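Local coordinates for hydrogenase expression/formation protein (HypB) (Archaeoglobus fulgidus, PDB 2WSM) that probably binds and hydrolyses GTP and binds nickel and zinc in the maturation of hydrogenase, as a P-loop GTPase that dimerises in a GTP-dependent way, at residues A[202-205]-A[206-209]; A[136-139]-A[140-143]. All coordinates share one frame; numbering follows the deposited sequence.

Contact 1. Residues A[202-205]-A[206-209]; sequences EEWI and DFLR
Two turns of the C-terminal helix 201-212, an amphipathic alpha-helix laid against the nucleotide-binding fold, bring Trp-204 against Leu-208 and Ile-205 against Arg-209 in a worked example of i to i+4 packing. Leu-208 lies over one face of the Trp-204 indole, displaced toward its rim: methyl CD1 sits 3.6 Å from Trp-204 NE1, while CD2 comes near CZ2. The indole NH is hydrogen-bonded to Thr-50 of helix 43-54, which fixes the pyrrole edge of the ring against the neighbouring helix. On the six-membered side of the indole, Trp-204 CZ3 meets Phe-207 CD2 at 4.0 Å, with the ring planes inclined by 35° in an oblique aromatic pair.

Around the helix, the CG2 methyl of Ile-205 rests over one face of the Arg-209 guanidinium, 3.3 Å from NH2. With CG beside the backbone N (chi1 -70°) and the chain extended from there to NE, the arginine reaches back along the helix to this methyl. Its NH2 also makes a long, weak salt bridge of 3.5 Å to Asp-206 OD1, which lies at the edge of the guanidinium and in its plane; Glu-202, by contrast, sends its carboxylate to Arg-53.

Beneath the side chains run four successive backbone bonds, from Asp-206 N to Glu-202 O at 2.8 Å through to Arg-209 N to Ile-205 O at 2.9 Å. Trp-204, Ile-205, Phe-207 and Leu-208 are buried while Glu-202, Glu-203 and Asp-206 are exposed, the pattern of an amphipathic helix flanking a parallel sheet in a P-loop NTPase.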
# COMPACT_ATOMS: atom_id res chain seq x y z
N GLU A 202 -26.56 -8.74 10.33
CA GLU A 202 -27.09 -10.03 9.93
C GLU A 202 -26.59 -10.39 8.55
O GLU A 202 -26.26 -11.54 8.26
CB GLU A 202 -28.62 -9.99 9.94
CG GLU A 202 -29.21 -9.51 11.26
CD GLU A 202 -29.19 -10.57 12.35
OE1 GLU A 202 -28.49 -11.60 12.19
OE2 GLU A 202 -29.88 -10.36 13.38
N GLU A 203 -26.54 -9.39 7.67
CA GLU A 203 -26.01 -9.59 6.34
C GLU A 203 -24.57 -10.10 6.43
O GLU A 203 -24.19 -11.03 5.73
CB GLU A 203 -26.08 -8.30 5.54
CG GLU A 203 -25.55 -8.42 4.12
CD GLU A 203 -26.06 -7.31 3.19
OE1 GLU A 203 -26.41 -6.21 3.69
OE2 GLU A 203 -26.11 -7.54 1.97
N TRP A 204 -23.78 -9.47 7.30
CA TRP A 204 -22.39 -9.86 7.51
C TRP A 204 -22.30 -11.30 7.99
O TRP A 204 -21.52 -12.10 7.48
CB TRP A 204 -21.73 -8.92 8.53
CG TRP A 204 -20.47 -9.45 9.17
CD1 TRP A 204 -20.33 -9.88 10.45
CD2 TRP A 204 -19.18 -9.60 8.56
NE1 TRP A 204 -19.03 -10.29 10.68
CE2 TRP A 204 -18.30 -10.12 9.53
CE3 TRP A 204 -18.68 -9.34 7.28
CZ2 TRP A 204 -16.96 -10.39 9.27
CZ3 TRP A 204 -17.33 -9.60 7.02
CH2 TRP A 204 -16.49 -10.12 8.01
N ILE A 205 -23.12 -11.63 8.98
CA ILE A 205 -23.12 -12.96 9.56
C ILE A 205 -23.52 -13.98 8.50
O ILE A 205 -22.88 -15.03 8.36
CB ILE A 205 -24.07 -13.05 10.76
CG1 ILE A 205 -23.53 -12.19 11.91
CG2 ILE A 205 -24.25 -14.49 11.20
CD1 ILE A 205 -22.35 -12.80 12.64
N ASP A 206 -24.57 -13.66 7.75
CA ASP A 206 -25.02 -14.51 6.65
C ASP A 206 -23.91 -14.78 5.63
O ASP A 206 -23.78 -15.88 5.12
CB ASP A 206 -26.23 -13.88 5.94
CG ASP A 206 -27.50 -13.95 6.78
OD1 ASP A 206 -27.64 -14.90 7.59
OD2 ASP A 206 -28.36 -13.05 6.64
N PHE A 207 -23.11 -13.76 5.34
CA PHE A 207 -21.97 -13.95 4.44
C PHE A 207 -20.97 -14.95 5.02
O PHE A 207 -20.44 -15.79 4.31
CB PHE A 207 -21.28 -12.61 4.17
CG PHE A 207 -19.84 -12.74 3.75
CD1 PHE A 207 -19.52 -13.10 2.45
CD2 PHE A 207 -18.82 -12.47 4.64
CE1 PHE A 207 -18.20 -13.20 2.06
CE2 PHE A 207 -17.50 -12.57 4.25
CZ PHE A 207 -17.19 -12.94 2.96
N LEU A 208 -20.73 -14.85 6.33
CA LEU A 208 -19.82 -15.79 6.99
C LEU A 208 -20.36 -17.22 6.97
O LEU A 208 -19.62 -18.16 6.70
CB LEU A 208 -19.56 -15.35 8.44
CG LEU A 208 -18.69 -14.12 8.66
CD1 LEU A 208 -18.57 -13.84 10.16
CD2 LEU A 208 -17.32 -14.29 8.02
N ARG A 209 -21.65 -17.38 7.25
CA ARG A 209 -22.27 -18.70 7.20
C ARG A 209 -22.13 -19.28 5.80
O ARG A 209 -21.83 -20.46 5.63
CB ARG A 209 -23.75 -18.64 7.61
CG ARG A 209 -23.98 -18.37 9.09
CD ARG A 209 -25.46 -18.41 9.45
NE ARG A 209 -25.69 -18.24 10.89
CZ ARG A 209 -26.38 -17.25 11.44
NH1 ARG A 209 -26.53 -17.19 12.76
NH2 ARG A 209 -26.93 -16.31 10.67

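Contact 2. Residues A[136-139]-A[140-143]; sequences MVSV and TEGD
Glu-141 folds back over the end of strand 132-138 and receives the backbone NH of Ser-138, at the strand-to-loop turn of a parallel P-loop NTPase sheet. The bond from Ser-138 N to Glu-141 OE2 is short, 2.7 Å, and nearly straight at 172°, although the donor stands above the carboxylate plane. The other oxygen, OE1, lies 3.4 Å from the CG2 methyl of Val-137. Opposite its own carbonyl carbon, CG of Glu-141 starts a straight chain that lays the carboxylate back along the strand. Beside this pairing two hydroxyls meet: Ser-138 OG, turned away from its own backbone N at chi1 152°, shares a hydrogen bond of 2.7 Å with Thr-140 OG1.

The glutamate's base is set by the tight turn that follows the strand. Glu-141 N returns a bond to Ser-138 O at 3.1 Å, making the Ser-138/Glu-141 pairing reciprocal, and Gly-142 N follows with a longer one to Val-139 O. In both, the donor lies well above the carbonyl plane, as suits the 3-10 geometry of these i to i+3 bonds. Gly-142 then leaves the turn with a positive phi of 101°; its backbone angles leave no room for a CB next to the carbonyl oxygen of Glu-141, which suits glycine.

Farther out, Ala-38 and Ser-41 of the probable P-loop touch the Glu-141 side chain, while Val-139 packs on Ile-161 and Val-174 beneath the turn. One carboxylate thus grips two peptide units of the strand end, the second through a water that donates to Glu-141 OE1 at 2.8 Å and to Met-136 O at 2.9 Å.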
# COMPACT_ATOMS: atom_id res chain seq x y z
N MET A 136 -12.81 -2.78 4.89
CA MET A 136 -13.72 -1.98 5.70
C MET A 136 -13.36 -0.51 5.61
O MET A 136 -12.19 -0.14 5.70
CB MET A 136 -13.64 -2.42 7.16
CG MET A 136 -14.14 -3.83 7.42
SD MET A 136 -14.14 -4.26 9.17
CE MET A 136 -15.38 -3.13 9.81
N VAL A 137 -14.37 0.33 5.44
CA VAL A 137 -14.17 1.77 5.53
C VAL A 137 -15.29 2.42 6.33
O VAL A 137 -16.47 2.06 6.20
CB VAL A 137 -14.04 2.42 4.13
CG1 VAL A 137 -15.38 2.41 3.40
CG2 VAL A 137 -13.51 3.83 4.25
N SER A 138 -14.93 3.38 7.17
CA SER A 138 -15.91 4.11 7.95
C SER A 138 -16.26 5.42 7.23
O SER A 138 -15.41 5.98 6.54
CB SER A 138 -15.37 4.38 9.36
OG SER A 138 -15.93 5.55 9.92
N VAL A 139 -17.50 5.89 7.39
CA VAL A 139 -17.93 7.13 6.74
C VAL A 139 -17.18 8.34 7.27
O VAL A 139 -17.13 9.37 6.62
CB VAL A 139 -19.46 7.40 6.87
CG1 VAL A 139 -20.26 6.36 6.10
CG2 VAL A 139 -19.88 7.49 8.33
N THR A 140 -16.60 8.20 8.46
CA THR A 140 -15.86 9.29 9.08
C THR A 140 -14.53 9.53 8.38
O THR A 140 -13.83 10.49 8.68
CB THR A 140 -15.60 9.01 10.58
OG1 THR A 140 -14.75 7.86 10.71
CG2 THR A 140 -16.90 8.74 11.30
N GLU A 141 -14.19 8.65 7.44
CA GLU A 141 -12.93 8.78 6.71
C GLU A 141 -13.07 9.70 5.50
O GLU A 141 -12.08 10.04 4.85
CB GLU A 141 -12.42 7.40 6.27
CG GLU A 141 -11.98 6.52 7.43
CD GLU A 141 -11.72 5.08 7.01
OE1 GLU A 141 -10.87 4.86 6.12
OE2 GLU A 141 -12.37 4.17 7.57
N GLY A 142 -14.29 10.10 5.20
CA GLY A 142 -14.55 10.89 4.01
C GLY A 142 -15.13 10.02 2.90
O GLY A 142 -14.69 8.89 2.70
N ASP A 143 -16.12 10.55 2.18
CA ASP A 143 -16.80 9.77 1.15
C ASP A 143 -16.06 9.68 -0.18
O ASP A 143 -16.57 9.12 -1.15
CB ASP A 143 -18.24 10.28 0.95
CG ASP A 143 -18.30 11.76 0.66
OD1 ASP A 143 -17.44 12.25 -0.09
OD2 ASP A 143 -19.21 12.43 1.19
O HOH W 1 -10.34 2.08 5.82

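In the fold
After helix 12-28 the chain passes through strand 31-37, the probable P-loop and helix 43-54, and this last helix later becomes the common neighbour of both contacts. Contact 2 then closes the short turn leaving strand 132-138, next to strand 31-37 in the sheet, and sets it beside the P-loop. Strands 158-162 and 189-192 extend the sheet to its edge before contact 1 spans two turns of helix 201-212. The two lie in series, neither nested nor crossed, with centres 21 Å apart. Helix 43-54 links them indirectly: Leu-46 touches Met-136 of contact 2 as well as Trp-204 of contact 1, so it lies between two contacts that do not touch each other.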